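Local structure of AGR_C_1268p (Agrobacterium tumefaciens str. C58, 2GHS) at residues F36-R41 with Y266-K271; G40-E45 with L308-G313. The protein is a regucalcin-like member of the SMP-30 family that probably binds a divalent metal ion and acts as a gluconolactonase. One frame throughout, in Å; residues are numbered along the deposited sequence.

Interaction 1: F36-R41 with Y266-K271; sequences FPFAGR and YEVPGK
F36 and Y266 lie side by side, point the same way, and form an offset stack. Their ring centroids are 4.5 Å apart and the planes are 22° from parallel. CE2 of Y266 sits over one face of the F36 ring, toward its rim, 3.5 Å from F36 CG. Both residues point to the same face of the sheet, and both set CG anti to the carbonyl carbon (chi1 -66° and -62°), which keeps the rings alongside. Beneath them the backbones pair in parallel, and E267 N donates to F36 O at 2.9 Å. Water 2 joins F38 N to E267 OE1.

F38 meets P269 differently, crossing it at about a right angle. CD of P269 stands over the ring centre, 3.7 Å above the plane, in a CH-pi contact. The opposite face is covered by the backbone N of G40, so the phenyl is sandwiched. E267 O lies at the ring edge, 3.3 Å from F38 CD1.

The OH of Y266 bonds to R255, and its ring also stacks with W244. Strand 34-36 adds a parallel outer strand beside 262-267, in a sheet otherwise antiparallel, and the chain then runs on toward strand 41-44.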
loop_
_atom_site.group_PDB
_atom_site.type_symbol
_atom_site.label_atom_id
_atom_site.label_comp_id
_atom_site.label_asym_id
_atom_site.label_seq_id
_atom_site.Cartn_x
_atom_site.Cartn_y
_atom_site.Cartn_z
ATOM N N PHE A 36 -9.681 8.097 -17.963
ATOM C CA PHE A 36 -10.619 6.982 -17.979
ATOM C C PHE A 36 -11.643 7.197 -16.847
ATOM O O PHE A 36 -11.342 6.982 -15.639
ATOM C CB PHE A 36 -9.883 5.667 -17.761
ATOM C CG PHE A 36 -8.936 5.286 -18.876
ATOM C CD1 PHE A 36 -7.703 5.886 -19.022
ATOM C CD2 PHE A 36 -9.309 4.309 -19.771
ATOM C CE1 PHE A 36 -6.842 5.526 -20.053
ATOM C CE2 PHE A 36 -8.441 3.940 -20.820
ATOM C CZ PHE A 36 -7.197 4.542 -20.926
ATOM N N PRO A 37 -12.849 7.642 -17.188
ATOM C CA PRO A 37 -13.896 7.769 -16.160
ATOM C C PRO A 37 -14.190 6.399 -15.519
ATOM O O PRO A 37 -13.952 5.342 -16.129
ATOM C CB PRO A 37 -15.102 8.302 -16.949
ATOM C CG PRO A 37 -14.486 9.045 -18.104
ATOM C CD PRO A 37 -13.343 8.113 -18.505
ATOM N N PHE A 38 -14.726 6.406 -14.313
ATOM C CA PHE A 38 -14.919 5.168 -13.601
ATOM C C PHE A 38 -16.025 4.343 -14.222
ATOM O O PHE A 38 -17.128 4.832 -14.409
ATOM C CB PHE A 38 -15.273 5.454 -12.156
ATOM C CG PHE A 38 -15.359 4.235 -11.297
ATOM C CD1 PHE A 38 -14.236 3.462 -11.033
ATOM C CD2 PHE A 38 -16.560 3.884 -10.696
ATOM C CE1 PHE A 38 -14.324 2.349 -10.186
ATOM C CE2 PHE A 38 -16.658 2.756 -9.884
ATOM C CZ PHE A 38 -15.539 1.998 -9.608
ATOM N N ALA A 39 -15.726 3.081 -14.493
ATOM C CA ALA A 39 -16.701 2.151 -15.035
ATOM C C ALA A 39 -16.547 0.817 -14.311
ATOM O O ALA A 39 -16.860 -0.253 -14.832
ATOM C CB ALA A 39 -16.492 1.981 -16.522
ATOM N N GLY A 40 -16.049 0.882 -13.099
ATOM C CA GLY A 40 -15.864 -0.332 -12.312
ATOM C C GLY A 40 -16.998 -0.578 -11.335
ATOM O O GLY A 40 -18.167 -0.242 -11.569
ATOM N N ARG A 41 -16.653 -1.199 -10.225
ATOM C CA ARG A 41 -17.649 -1.535 -9.239
ATOM C C ARG A 41 -17.137 -1.341 -7.839
ATOM O O ARG A 41 -15.918 -1.176 -7.633
ATOM C CB ARG A 41 -18.070 -2.967 -9.435
ATOM C CG ARG A 41 -17.031 -3.991 -9.217
ATOM C CD ARG A 41 -17.662 -5.340 -9.581
ATOM N NE ARG A 41 -16.684 -6.420 -9.634
ATOM C CZ ARG A 41 -16.697 -7.520 -8.881
ATOM N NH1 ARG A 41 -17.661 -7.750 -7.988
ATOM N NH2 ARG A 41 -15.724 -8.414 -9.032
ATOM N N TYR A 266 -7.034 7.092 -14.075
ATOM C CA TYR A 266 -8.220 6.252 -13.961
ATOM C C TYR A 266 -8.973 6.770 -12.764
ATOM O O TYR A 266 -8.479 6.711 -11.608
ATOM C CB TYR A 266 -7.825 4.778 -13.748
ATOM C CG TYR A 266 -7.040 4.195 -14.899
ATOM C CD1 TYR A 266 -5.661 4.340 -14.961
ATOM C CD2 TYR A 266 -7.686 3.598 -15.977
ATOM C CE1 TYR A 266 -4.940 3.867 -16.022
ATOM C CE2 TYR A 266 -6.933 3.093 -17.055
ATOM C CZ TYR A 266 -5.565 3.251 -17.066
ATOM O OH TYR A 266 -4.825 2.761 -18.153
ATOM N N GLU A 267 -10.138 7.351 -13.030
ATOM C CA GLU A 267 -10.964 7.969 -12.010
ATOM C C GLU A 267 -11.629 6.898 -11.117
ATOM O O GLU A 267 -11.991 5.811 -11.583
ATOM C CB GLU A 267 -11.992 8.924 -12.624
ATOM C CG GLU A 267 -11.363 10.103 -13.387
ATOM C CD GLU A 267 -12.377 11.072 -13.970
ATOM O OE1 GLU A 267 -13.577 10.726 -14.093
ATOM O OE2 GLU A 267 -11.973 12.222 -14.318
ATOM N N VAL A 268 -11.767 7.225 -9.835
ATOM C CA VAL A 268 -12.537 6.437 -8.838
ATOM C C VAL A 268 -13.361 7.399 -7.990
ATOM O O VAL A 268 -12.996 8.558 -7.826
ATOM C CB VAL A 268 -11.662 5.570 -7.923
ATOM C CG1 VAL A 268 -10.857 4.556 -8.760
ATOM C CG2 VAL A 268 -10.719 6.373 -7.161
ATOM N N PRO A 269 -14.502 6.923 -7.496
ATOM C CA PRO A 269 -15.431 7.807 -6.788
ATOM C C PRO A 269 -14.937 8.360 -5.474
ATOM O O PRO A 269 -15.313 9.483 -5.132
ATOM C CB PRO A 269 -16.678 6.923 -6.575
ATOM C CG PRO A 269 -16.588 5.903 -7.600
ATOM C CD PRO A 269 -15.103 5.603 -7.724
ATOM N N GLY A 270 -14.121 7.615 -4.732
ATOM C CA GLY A 270 -13.570 8.155 -3.471
ATOM C C GLY A 270 -12.365 9.022 -3.749
ATOM O O GLY A 270 -11.355 8.517 -4.274
ATOM N N LYS A 271 -12.448 10.301 -3.369
ATOM C CA LYS A 271 -11.447 11.294 -3.753
ATOM C C LYS A 271 -10.147 11.138 -2.996
ATOM O O LYS A 271 -9.086 11.421 -3.531
ATOM C CB LYS A 271 -11.994 12.729 -3.617
ATOM C CG LYS A 271 -13.202 13.021 -4.528
ATOM C CD LYS A 271 -12.886 12.830 -6.037
ATOM C CE LYS A 271 -13.862 11.868 -6.732
HETATM O O HOH W 1 -11.470 4.410 -13.943
HETATM O O HOH W 2 -15.358 8.977 -13.142
#

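Interaction 2: G40-E45 with L308-G313; sequences GRVLDE and LTFELG
R41 and E311 face each other as a hydrogen-bonded antiparallel pair. E311 N donates to R41 O at 2.8 Å and R41 N to E311 O at 3.0 Å. At the next pair, V42 and F310, the side chains lie side by side; V42 CG2 is 4.1 Å from F310 CD1. G40 packs close, with its CA 3.1 Å from E311 O in a CA-H...O contact.

The register then slips by one residue in a beta bulge. T309 O accepts a bond from L43 N at 2.8 Å and a weak one from D44 N. The return bond from T309 N to D44 O is also weak. Water 3 links D44 OD2 to T309 OG1, while K83 forms a salt bridge with D44. L43 CG packs 3.9 Å from E311 CB, and CD2 of L43 covers one face of the R41 guanidinium.

The outer side is looser. R41 is exposed, and its NE reaches E311 OE2 at 3.3 Å in a salt bridge. The donor comes from above the carboxylate plane, and the guanidinium and carboxylate planes are 82° apart. Exposed E45 bends at chi2 (-82°), which turns CD aside; OE1 lies 3.6 Å from L308 CD2.

Strand 41-44, from near the N-terminus, closes the edge of a four-stranded antiparallel sheet built with C-terminal strand 309-311. This is consistent with the velcro closure of many beta-propellers, the family's fold.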
loop_
_atom_site.group_PDB
_atom_site.type_symbol
_atom_site.label_atom_id
_atom_site.label_comp_id
_atom_site.label_asym_id
_atom_site.label_seq_id
_atom_site.Cartn_x
_atom_site.Cartn_y
_atom_site.Cartn_z
ATOM N N GLY A 40 -16.049 0.882 -13.099
ATOM C CA GLY A 40 -15.864 -0.332 -12.312
ATOM C C GLY A 40 -16.998 -0.578 -11.335
ATOM O O GLY A 40 -18.167 -0.242 -11.569
ATOM N N ARG A 41 -16.653 -1.199 -10.225
ATOM C CA ARG A 41 -17.649 -1.535 -9.239
ATOM C C ARG A 41 -17.137 -1.341 -7.839
ATOM O O ARG A 41 -15.918 -1.176 -7.633
ATOM C CB ARG A 41 -18.070 -2.967 -9.435
ATOM C CG ARG A 41 -17.031 -3.991 -9.217
ATOM C CD ARG A 41 -17.662 -5.340 -9.581
ATOM N NE ARG A 41 -16.684 -6.420 -9.634
ATOM C CZ ARG A 41 -16.697 -7.520 -8.881
ATOM N NH1 ARG A 41 -17.661 -7.750 -7.988
ATOM N NH2 ARG A 41 -15.724 -8.414 -9.032
ATOM N N VAL A 42 -18.089 -1.293 -6.910
ATOM C CA VAL A 42 -17.816 -1.251 -5.474
ATOM C C VAL A 42 -17.636 -2.663 -4.976
ATOM O O VAL A 42 -18.536 -3.460 -5.065
ATOM C CB VAL A 42 -18.930 -0.527 -4.683
ATOM C CG1 VAL A 42 -18.649 -0.516 -3.187
ATOM C CG2 VAL A 42 -19.119 0.898 -5.211
ATOM N N LEU A 43 -16.472 -2.937 -4.398
ATOM C CA LEU A 43 -16.175 -4.240 -3.794
ATOM C C LEU A 43 -16.674 -4.348 -2.371
ATOM O O LEU A 43 -17.049 -5.452 -1.937
ATOM C CB LEU A 43 -14.686 -4.526 -3.816
ATOM C CG LEU A 43 -14.056 -4.775 -5.174
ATOM C CD1 LEU A 43 -12.569 -4.998 -5.035
ATOM C CD2 LEU A 43 -14.728 -5.938 -5.853
ATOM N N ASP A 44 -16.650 -3.247 -1.645
ATOM C CA ASP A 44 -17.130 -3.213 -0.282
ATOM C C ASP A 44 -17.767 -1.850 -0.049
ATOM O O ASP A 44 -17.125 -0.821 -0.210
ATOM C CB ASP A 44 -15.965 -3.489 0.701
ATOM C CG ASP A 44 -16.386 -3.457 2.171
ATOM O OD1 ASP A 44 -17.580 -3.596 2.486
ATOM O OD2 ASP A 44 -15.513 -3.269 3.032
ATOM N N GLU A 45 -19.033 -1.880 0.340
ATOM C CA GLU A 45 -19.813 -0.685 0.626
ATOM C C GLU A 45 -19.544 -0.069 1.991
ATOM O O GLU A 45 -20.005 1.032 2.266
ATOM C CB GLU A 45 -21.297 -1.001 0.469
ATOM C CG GLU A 45 -21.700 -1.493 -0.935
ATOM C CD GLU A 45 -21.927 -0.388 -1.985
ATOM O OE1 GLU A 45 -21.787 0.809 -1.632
ATOM O OE2 GLU A 45 -22.254 -0.735 -3.166
ATOM N N LEU A 308 -14.967 4.070 0.355
ATOM C CA LEU A 308 -15.299 2.752 -0.160
ATOM C C LEU A 308 -14.091 2.132 -0.873
ATOM O O LEU A 308 -13.104 2.791 -1.168
ATOM C CB LEU A 308 -16.514 2.868 -1.106
ATOM C CG LEU A 308 -17.892 2.875 -0.457
ATOM C CD1 LEU A 308 -17.970 3.788 0.734
ATOM C CD2 LEU A 308 -19.046 3.140 -1.501
ATOM N N THR A 309 -14.180 0.822 -1.119
ATOM C CA THR A 309 -13.146 0.046 -1.787
ATOM C C THR A 309 -13.725 -0.376 -3.128
ATOM O O THR A 309 -14.844 -0.934 -3.204
ATOM C CB THR A 309 -12.759 -1.164 -0.908
ATOM O OG1 THR A 309 -12.285 -0.695 0.375
ATOM C CG2 THR A 309 -11.719 -2.024 -1.532
ATOM N N PHE A 310 -12.989 -0.070 -4.183
ATOM C CA PHE A 310 -13.445 -0.218 -5.563
ATOM C C PHE A 310 -12.621 -1.213 -6.373
ATOM O O PHE A 310 -11.542 -1.586 -5.986
ATOM C CB PHE A 310 -13.357 1.128 -6.281
ATOM C CG PHE A 310 -13.992 2.256 -5.534
ATOM C CD1 PHE A 310 -15.373 2.483 -5.597
ATOM C CD2 PHE A 310 -13.217 3.124 -4.741
ATOM C CE1 PHE A 310 -15.967 3.518 -4.831
ATOM C CE2 PHE A 310 -13.816 4.170 -4.012
ATOM C CZ PHE A 310 -15.173 4.346 -4.029
ATOM N N GLU A 311 -13.153 -1.622 -7.501
ATOM C CA GLU A 311 -12.387 -2.294 -8.561
ATOM C C GLU A 311 -12.549 -1.494 -9.841
ATOM O O GLU A 311 -13.669 -1.138 -10.229
ATOM C CB GLU A 311 -12.932 -3.704 -8.756
ATOM C CG GLU A 311 -12.195 -4.588 -9.709
ATOM C CD GLU A 311 -12.970 -5.873 -9.915
ATOM O OE1 GLU A 311 -12.895 -6.770 -9.078
ATOM O OE2 GLU A 311 -13.719 -5.993 -10.905
ATOM N N LEU A 312 -11.462 -1.255 -10.564
ATOM C CA LEU A 312 -11.567 -0.525 -11.831
ATOM C C LEU A 312 -12.234 -1.395 -12.910
ATOM O O LEU A 312 -12.242 -2.638 -12.784
ATOM C CB LEU A 312 -10.171 -0.120 -12.313
ATOM C CG LEU A 312 -9.362 0.875 -11.478
ATOM C CD1 LEU A 312 -8.125 1.329 -12.250
ATOM C CD2 LEU A 312 -10.205 2.071 -11.130
ATOM N N GLY A 313 -12.750 -0.771 -13.968
ATOM C CA GLY A 313 -13.365 -1.506 -15.056
ATOM C C GLY A 313 -12.395 -2.081 -16.066
ATOM O O GLY A 313 -12.774 -2.862 -16.931
HETATM O O HOH W 3 -14.284 -0.763 2.255
#

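How the interactions relate
Both interactions start from the same N-terminal stretch and share G40 and R41, but they join it to different sheets. Interaction 1 adds a strand to the sheet of 262-267; interaction 2 adds the next one to the sheet of 309-311. Both are partly buried. Interaction 1 has a single backbone bond and relies on aromatic and proline packing. Interaction 2 buries more surface and rests on a ladder of five backbone bonds, two of them weak, with a salt bridge at its exposed side. The two touch directly: V268 CG1 lies 3.5 Å from L312 CD2, and P269 also packs against F310. These contacts join the two sheets beside the shared stretch.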